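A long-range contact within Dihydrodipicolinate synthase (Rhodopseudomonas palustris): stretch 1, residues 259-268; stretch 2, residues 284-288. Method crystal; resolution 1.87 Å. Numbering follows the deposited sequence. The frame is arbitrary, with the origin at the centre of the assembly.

Stretch 1 259-268: GVGLSVRKYV
Stretch 2, residues 284-288: GASLT

A single leucine from an irregular segment packs against one side of a helix, beside a very short polar contact from a helix serine to the segment's backbone. Residues 261-268 are helical, with phi/psi near -65/-40 and i to i+4 bonds such as V264 N to V260 O (2.9 Å) and Y267 N to S263 O (3.1 Å). G259, at 83/-59, adopts angles at which a CB would jam against the preceding carbonyl. The second stretch is extended without being a regular strand: A285 -117/143, S286 -80/170, L287 -71/143. Register is set by S263 and S286, whose CA atoms lie 5.4 Å apart.

L287 (chi1 m, chi2 t) points toward the helix and supplies 103 of the 231 Å² buried in total. Its CD2 lies 3.6 Å from V260 CG1, 3.7 Å from S263 CB and 3.9 Å from V264 CG2, while its CD1 reaches Y267 CB at 3.9 Å. These van der Waals contacts, made to valine methyls and to the CB atoms of S263 and Y267, remove apolar surface from water. The CA-to-CB bond of V264 points away, yet its CG2 still reaches L287. V260, V264 and Y267 are all t at chi1.

S263, chi1 m, also points toward the segment; its OG lies 2.5 Å from A285 O, a natural carbonyl acceptor and very short for a hydrogen bond, but the one hydroxyl proton has another acceptor within reach, so its use here is open. L287 N is buried here without a partner. T288 (chi1 p) takes no part, its side chain capping the following helix.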

# COMPACT_ATOMS: atom_id res chain seq x y z
N GLY A 259 10.65 4.85 13.72
CA GLY A 259 11.54 5.99 13.58
C GLY A 259 12.14 6.45 14.90
O GLY A 259 13.37 6.47 15.06
N VAL A 260 11.28 6.82 15.83
CA VAL A 260 11.71 7.29 17.15
C VAL A 260 12.37 6.15 17.93
O VAL A 260 13.24 6.38 18.76
CB VAL A 260 10.51 7.81 17.97
CG1 VAL A 260 10.98 8.33 19.32
CG2 VAL A 260 9.79 8.91 17.20
N GLY A 261 11.94 4.92 17.65
CA GLY A 261 12.46 3.75 18.33
C GLY A 261 13.97 3.63 18.38
O GLY A 261 14.54 3.36 19.44
N LEU A 262 14.63 3.82 17.24
CA LEU A 262 16.08 3.72 17.18
C LEU A 262 16.72 4.83 18.02
O LEU A 262 17.73 4.61 18.68
CB LEU A 262 16.57 3.83 15.74
CG LEU A 262 18.08 3.71 15.53
CD1 LEU A 262 18.57 2.36 16.05
CD2 LEU A 262 18.40 3.86 14.06
N SER A 263 16.12 6.01 17.97
CA SER A 263 16.62 7.15 18.73
C SER A 263 16.52 6.86 20.22
O SER A 263 17.41 7.24 20.99
CB SER A 263 15.83 8.41 18.40
OG SER A 263 16.03 8.78 17.05
N VAL A 264 15.45 6.19 20.62
CA VAL A 264 15.26 5.86 22.03
C VAL A 264 16.30 4.83 22.47
O VAL A 264 16.94 4.99 23.51
CB VAL A 264 13.84 5.31 22.31
CG1 VAL A 264 13.73 4.84 23.76
CG2 VAL A 264 12.81 6.40 22.03
N ARG A 265 16.46 3.79 21.66
CA ARG A 265 17.43 2.72 21.94
C ARG A 265 18.84 3.25 22.10
O ARG A 265 19.51 2.98 23.10
CB ARG A 265 17.47 1.70 20.81
CG ARG A 265 16.24 0.83 20.65
CD ARG A 265 16.42 -0.09 19.45
NE ARG A 265 15.25 -0.93 19.22
CZ ARG A 265 14.04 -0.47 18.92
NH1 ARG A 265 13.83 0.83 18.81
NH2 ARG A 265 13.04 -1.32 18.72
N LYS A 266 19.31 3.98 21.09
CA LYS A 266 20.66 4.51 21.13
C LYS A 266 20.88 5.52 22.25
O LYS A 266 21.97 5.57 22.83
CB LYS A 266 21.02 5.12 19.77
CG LYS A 266 21.31 4.04 18.71
CD LYS A 266 21.97 4.62 17.47
CE LYS A 266 22.62 3.53 16.64
NZ LYS A 266 23.38 4.09 15.49
N TYR A 267 19.86 6.30 22.56
CA TYR A 267 19.95 7.27 23.64
C TYR A 267 20.19 6.54 24.96
O TYR A 267 21.07 6.89 25.74
CB TYR A 267 18.66 8.09 23.73
CG TYR A 267 18.56 8.96 24.97
CD1 TYR A 267 19.40 10.06 25.15
CD2 TYR A 267 17.64 8.67 25.97
CE1 TYR A 267 19.32 10.85 26.30
CE2 TYR A 267 17.55 9.44 27.13
CZ TYR A 267 18.40 10.53 27.28
OH TYR A 267 18.32 11.29 28.42
N VAL A 268 19.40 5.50 25.22
CA VAL A 268 19.53 4.74 26.46
C VAL A 268 20.82 3.92 26.53
O VAL A 268 21.48 3.89 27.57
CB VAL A 268 18.32 3.79 26.66
CG1 VAL A 268 18.51 2.96 27.92
CG2 VAL A 268 17.03 4.61 26.76
N GLY A 284 17.78 10.07 9.66
CA GLY A 284 17.51 9.69 11.04
C GLY A 284 17.59 10.90 11.94
O GLY A 284 18.52 11.70 11.85
N ALA A 285 16.60 11.06 12.82
CA ALA A 285 16.59 12.21 13.72
C ALA A 285 16.68 11.78 15.18
O ALA A 285 16.10 10.77 15.57
CB ALA A 285 15.32 13.03 13.49
N SER A 286 17.40 12.57 15.97
CA SER A 286 17.57 12.29 17.39
C SER A 286 16.35 12.75 18.19
O SER A 286 15.47 13.44 17.68
CB SER A 286 18.83 12.99 17.91
OG SER A 286 19.02 12.71 19.29
N LEU A 287 16.30 12.36 19.46
CA LEU A 287 15.19 12.73 20.33
C LEU A 287 15.21 14.22 20.68
O LEU A 287 16.28 14.80 20.87
CB LEU A 287 15.23 11.93 21.63
CG LEU A 287 15.09 10.41 21.56
CD1 LEU A 287 15.31 9.82 22.94
CD2 LEU A 287 13.72 10.03 21.02
N THR A 288 14.03 14.82 20.76
CA THR A 288 13.91 16.22 21.14
C THR A 288 14.23 16.27 22.63
O THR A 288 14.26 15.23 23.29
CB THR A 288 12.48 16.74 20.95
OG1 THR A 288 11.58 15.94 21.73
CG2 THR A 288 12.06 16.68 19.49